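Local coordinates for ASCH domain-containing protein (Enterococcus faecalis, PDB 1T62) that is of unknown function but carries an ASCH domain of the PUA clan, a fold that in its relatives is often linked to RNA binding, at residues 95-106 against 113-124. Residues are numbered along the deposited sequence; the frame is centred on the assembly and turned at random.
Sequences MNKVSESFAQAE and LDYWYEEHARFF
Helix 100-105, with A103 level with W116 and E100 with L113, crosses helix 113-124 at 63°, the axes 10.6 Å apart, while the 3-10 turn 95-97 runs by Y117. W116 fills the angle between the helices. Its CG stands anti to the backbone N (chi1 -178°), which sends the indole across to 95-106: A103 CB lies over the face of the five-membered ring, 3.6 Å from its centroid, a CH-pi contact. E106 CB sits at the indole edge, 3.6 Å from W116 NE1, and V98 CG2 meets W116 CZ3 obliquely. At the edge of the F102 ring comes W116 CZ2. S99 N-caps helix 100-105, its OG accepting from F102 N. In this ASCH domain the two helices follow strand 81-94 and pack against the sheet, where F102 and F124 both touch C52 of strand 50-54. M95 works the other end: its CE stands over the centre of the Y117 ring, 3.6 Å from the centroid and 5° off the normal, with SD farther above the same face. Y117 OH is hydrogen-bonded to P137 O. H120 NE2 donates to E106 OE1 at 3.0 Å, although that oxygen's position is less certain; H120 ND1 donates to W116 O from outside the carbonyl plane, on the opposite face from H120 N.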
loop_
_atom_site.group_PDB
_atom_site.type_symbol
_atom_site.label_atom_id
_atom_site.label_comp_id
_atom_site.label_asym_id
_atom_site.label_seq_id
_atom_site.Cartn_x
_atom_site.Cartn_y
_atom_site.Cartn_z
ATOM N N MET B 95 5.349 1.624 27.494
ATOM C CA MET B 95 6.047 0.630 26.693
ATOM C C MET B 95 6.920 -0.334 27.486
ATOM O O MET B 95 6.952 -1.523 27.188
ATOM C CB MET B 95 6.886 1.300 25.620
ATOM C CG MET B 95 7.226 0.340 24.521
ATOM S SD MET B 95 7.960 1.158 23.128
ATOM C CE MET B 95 9.217 -0.025 22.664
ATOM N N ASN B 96 7.619 0.181 28.496
ATOM C CA ASN B 96 8.506 -0.626 29.334
ATOM C C ASN B 96 7.763 -1.549 30.293
ATOM O O ASN B 96 8.385 -2.273 31.069
ATOM C CB ASN B 96 9.434 0.286 30.140
ATOM C CG ASN B 96 8.677 1.215 31.075
ATOM O OD1 ASN B 96 9.261 2.109 31.679
ATOM N ND2 ASN B 96 7.376 1.005 31.200
ATOM N N LYS B 97 6.434 -1.520 30.235
ATOM C CA LYS B 97 5.590 -2.342 31.101
ATOM C C LYS B 97 4.770 -3.383 30.342
ATOM O O LYS B 97 3.893 -4.004 30.929
ATOM C CB LYS B 97 4.630 -1.448 31.894
ATOM C CG LYS B 97 5.061 -1.150 33.327
ATOM C CD LYS B 97 4.224 -0.028 33.970
ATOM C CE LYS B 97 2.711 -0.322 33.983
ATOM N NZ LYS B 97 1.887 0.774 34.613
ATOM N N VAL B 98 5.031 -3.592 29.054
ATOM C CA VAL B 98 4.236 -4.568 28.312
ATOM C C VAL B 98 4.498 -6.017 28.745
ATOM O O VAL B 98 5.642 -6.417 28.978
ATOM C CB VAL B 98 4.462 -4.456 26.779
ATOM C CG1 VAL B 98 4.323 -3.008 26.334
ATOM C CG2 VAL B 98 5.818 -5.020 26.402
ATOM N N SER B 99 3.421 -6.793 28.848
ATOM C CA SER B 99 3.484 -8.202 29.242
ATOM C C SER B 99 3.734 -9.050 28.014
ATOM O O SER B 99 3.343 -8.662 26.918
ATOM C CB SER B 99 2.157 -8.639 29.834
ATOM O OG SER B 99 1.161 -8.649 28.827
ATOM N N GLU B 100 4.366 -10.206 28.181
ATOM C CA GLU B 100 4.615 -11.064 27.034
ATOM C C GLU B 100 3.262 -11.454 26.434
ATOM O O GLU B 100 3.157 -11.811 25.256
ATOM C CB GLU B 100 5.395 -12.304 27.456
ATOM C CG GLU B 100 4.831 -13.024 28.652
ATOM C CD GLU B 100 5.534 -14.346 28.902
ATOM O OE1 GLU B 100 5.314 -14.952 29.977
ATOM O OE2 GLU B 100 6.305 -14.783 28.017
ATOM N N SER B 101 2.230 -11.361 27.269
ATOM C CA SER B 101 0.856 -11.666 26.885
ATOM C C SER B 101 0.475 -10.807 25.686
ATOM O O SER B 101 0.034 -11.304 24.650
ATOM C CB SER B 101 -0.069 -11.356 28.064
ATOM O OG SER B 101 -1.435 -11.471 27.714
ATOM N N PHE B 102 0.650 -9.501 25.835
ATOM C CA PHE B 102 0.328 -8.585 24.765
ATOM C C PHE B 102 1.242 -8.796 23.557
ATOM O O PHE B 102 0.803 -8.643 22.415
ATOM C CB PHE B 102 0.421 -7.132 25.266
ATOM C CG PHE B 102 0.185 -6.091 24.193
ATOM C CD1 PHE B 102 1.238 -5.629 23.400
ATOM C CD2 PHE B 102 -1.086 -5.595 23.958
ATOM C CE1 PHE B 102 1.022 -4.685 22.384
ATOM C CE2 PHE B 102 -1.313 -4.651 22.940
ATOM C CZ PHE B 102 -0.252 -4.197 22.151
ATOM N N ALA B 103 2.501 -9.155 23.795
ATOM C CA ALA B 103 3.429 -9.343 22.690
ATOM C C ALA B 103 3.073 -10.532 21.803
ATOM O O ALA B 103 3.241 -10.467 20.588
ATOM C CB ALA B 103 4.831 -9.483 23.209
ATOM N N GLN B 104 2.583 -11.615 22.396
ATOM C CA GLN B 104 2.214 -12.784 21.607
ATOM C C GLN B 104 0.977 -12.435 20.779
ATOM O O GLN B 104 0.856 -12.814 19.601
ATOM C CB GLN B 104 1.954 -13.984 22.531
ATOM C CG GLN B 104 3.144 -14.291 23.447
ATOM C CD GLN B 104 2.992 -15.585 24.227
ATOM O OE1 GLN B 104 1.909 -15.904 24.725
ATOM N NE2 GLN B 104 4.087 -16.331 24.352
ATOM N N ALA B 105 0.066 -11.695 21.400
ATOM C CA ALA B 105 -1.137 -11.251 20.722
ATOM C C ALA B 105 -0.723 -10.357 19.550
ATOM O O ALA B 105 -1.344 -10.381 18.486
ATOM C CB ALA B 105 -1.993 -10.474 21.676
ATOM N N GLU B 106 0.344 -9.582 19.769
ATOM C CA GLU B 106 0.913 -8.634 18.804
ATOM C C GLU B 106 1.502 -9.296 17.564
ATOM O O GLU B 106 1.734 -8.626 16.545
ATOM C CB GLU B 106 1.998 -7.815 19.495
ATOM C CG GLU B 106 1.727 -6.335 19.560
ATOM C CD GLU B 106 2.330 -5.572 18.399
ATOM O OE1 GLU B 106 2.273 -4.325 18.423
ATOM O OE2 GLU B 106 2.858 -6.211 17.461
ATOM N N LEU B 113 10.765 -10.535 24.905
ATOM C CA LEU B 113 10.417 -9.134 25.179
ATOM C C LEU B 113 11.511 -8.137 24.817
ATOM O O LEU B 113 11.230 -7.074 24.250
ATOM C CB LEU B 113 10.021 -8.937 26.639
ATOM C CG LEU B 113 8.563 -9.280 26.946
ATOM C CD1 LEU B 113 8.292 -9.085 28.422
ATOM C CD2 LEU B 113 7.650 -8.396 26.132
ATOM N N ASP B 114 12.755 -8.477 25.137
ATOM C CA ASP B 114 13.870 -7.596 24.825
ATOM C C ASP B 114 13.864 -7.281 23.334
ATOM O O ASP B 114 14.160 -6.159 22.922
ATOM C CB ASP B 114 15.191 -8.246 25.229
ATOM C CG ASP B 114 15.316 -8.414 26.729
ATOM O OD1 ASP B 114 14.519 -9.179 27.317
ATOM O OD2 ASP B 114 16.211 -7.774 27.322
ATOM N N TYR B 115 13.517 -8.276 22.526
ATOM C CA TYR B 115 13.461 -8.084 21.087
ATOM C C TYR B 115 12.197 -7.327 20.704
ATOM O O TYR B 115 12.246 -6.361 19.940
ATOM C CB TYR B 115 13.488 -9.424 20.351
ATOM C CG TYR B 115 13.351 -9.252 18.855
ATOM C CD1 TYR B 115 12.097 -9.082 18.263
ATOM C CD2 TYR B 115 14.482 -9.153 18.041
ATOM C CE1 TYR B 115 11.974 -8.807 16.903
ATOM C CE2 TYR B 115 14.371 -8.879 16.680
ATOM C CZ TYR B 115 13.115 -8.703 16.119
ATOM O OH TYR B 115 13.000 -8.389 14.782
ATOM N N TRP B 116 11.064 -7.786 21.227
ATOM C CA TRP B 116 9.783 -7.159 20.950
ATOM C C TRP B 116 9.949 -5.674 21.210
ATOM O O TRP B 116 9.552 -4.820 20.402
ATOM C CB TRP B 116 8.706 -7.719 21.880
ATOM C CG TRP B 116 7.340 -7.161 21.621
ATOM C CD1 TRP B 116 6.351 -7.726 20.864
ATOM C CD2 TRP B 116 6.831 -5.901 22.070
ATOM N NE1 TRP B 116 5.259 -6.891 20.812
ATOM C CE2 TRP B 116 5.527 -5.765 21.544
ATOM C CE3 TRP B 116 7.351 -4.873 22.869
ATOM C CZ2 TRP B 116 4.737 -4.641 21.787
ATOM C CZ3 TRP B 116 6.567 -3.757 23.113
ATOM C CH2 TRP B 116 5.270 -3.650 22.571
ATOM N N TYR B 117 10.556 -5.379 22.352
ATOM C CA TYR B 117 10.779 -4.009 22.752
ATOM C C TYR B 117 11.726 -3.291 21.797
ATOM O O TYR B 117 11.424 -2.193 21.349
ATOM C CB TYR B 117 11.319 -3.971 24.174
ATOM C CG TYR B 117 11.416 -2.578 24.709
ATOM C CD1 TYR B 117 12.427 -1.716 24.286
ATOM C CD2 TYR B 117 10.473 -2.100 25.615
ATOM C CE1 TYR B 117 12.495 -0.418 24.752
ATOM C CE2 TYR B 117 10.534 -0.795 26.088
ATOM C CZ TYR B 117 11.546 0.035 25.653
ATOM O OH TYR B 117 11.608 1.318 26.129
ATOM N N GLU B 118 12.867 -3.899 21.480
ATOM C CA GLU B 118 13.807 -3.265 20.553
ATOM C C GLU B 118 13.113 -2.946 19.225
ATOM O O GLU B 118 13.237 -1.841 18.681
ATOM C CB GLU B 118 15.012 -4.165 20.288
ATOM C CG GLU B 118 16.071 -3.468 19.453
ATOM C CD GLU B 118 17.242 -4.365 19.102
ATOM O OE1 GLU B 118 18.133 -3.906 18.346
ATOM O OE2 GLU B 118 17.271 -5.523 19.580
ATOM N N GLU B 119 12.374 -3.923 18.712
ATOM C CA GLU B 119 11.643 -3.755 17.465
ATOM C C GLU B 119 10.786 -2.490 17.513
ATOM O O GLU B 119 10.963 -1.580 16.706
ATOM C CB GLU B 119 10.763 -4.986 17.213
ATOM C CG GLU B 119 9.953 -4.949 15.922
ATOM C CD GLU B 119 9.287 -6.288 15.613
ATOM O OE1 GLU B 119 8.626 -6.849 16.513
ATOM O OE2 GLU B 119 9.418 -6.782 14.470
ATOM N N HIS B 120 9.876 -2.424 18.477
ATOM C CA HIS B 120 8.989 -1.278 18.598
ATOM C C HIS B 120 9.690 0.041 18.922
ATOM O O HIS B 120 9.256 1.112 18.485
ATOM C CB HIS B 120 7.909 -1.572 19.642
ATOM C CG HIS B 120 6.926 -2.615 19.209
ATOM N ND1 HIS B 120 7.293 -3.917 18.936
ATOM C CD2 HIS B 120 5.595 -2.543 18.979
ATOM C CE1 HIS B 120 6.228 -4.602 18.556
ATOM N NE2 HIS B 120 5.185 -3.791 18.574
ATOM N N ALA B 121 10.768 -0.029 19.696
ATOM C CA ALA B 121 11.507 1.168 20.058
ATOM C C ALA B 121 11.889 1.873 18.755
ATOM O O ALA B 121 11.677 3.073 18.589
ATOM C CB ALA B 121 12.748 0.782 20.854
ATOM N N ARG B 122 12.435 1.102 17.824
ATOM C CA ARG B 122 12.841 1.622 16.527
ATOM C C ARG B 122 11.650 2.159 15.732
ATOM O O ARG B 122 11.672 3.292 15.253
ATOM C CB ARG B 122 13.543 0.520 15.728
ATOM C CG ARG B 122 13.963 0.934 14.336
ATOM C CD ARG B 122 14.985 -0.028 13.771
ATOM N NE ARG B 122 14.534 -1.418 13.803
ATOM C CZ ARG B 122 13.467 -1.885 13.154
ATOM N NH1 ARG B 122 12.719 -1.068 12.411
ATOM N NH2 ARG B 122 13.158 -3.178 13.242
ATOM N N PHE B 123 10.620 1.333 15.592
ATOM C CA PHE B 123 9.423 1.709 14.862
ATOM C C PHE B 123 8.918 3.088 15.286
ATOM O O PHE B 123 8.750 3.979 14.456
ATOM C CB PHE B 123 8.324 0.670 15.097
ATOM C CG PHE B 123 7.107 0.878 14.248
ATOM C CD1 PHE B 123 7.140 0.602 12.885
ATOM C CD2 PHE B 123 5.931 1.377 14.803
ATOM C CE1 PHE B 123 6.022 0.817 12.083
ATOM C CE2 PHE B 123 4.805 1.597 14.009
ATOM C CZ PHE B 123 4.853 1.316 12.645
ATOM N N PHE B 124 8.675 3.262 16.580
ATOM C CA PHE B 124 8.182 4.535 17.079
ATOM C C PHE B 124 9.243 5.626 17.012
ATOM O O PHE B 124 8.921 6.808 16.897
ATOM C CB PHE B 124 7.673 4.377 18.510
ATOM C CG PHE B 124 6.505 3.441 18.631
ATOM C CD1 PHE B 124 6.652 2.201 19.247
ATOM C CD2 PHE B 124 5.255 3.802 18.123
ATOM C CE1 PHE B 124 5.575 1.328 19.359
ATOM C CE2 PHE B 124 4.166 2.937 18.228
ATOM C CZ PHE B 124 4.327 1.695 18.849
#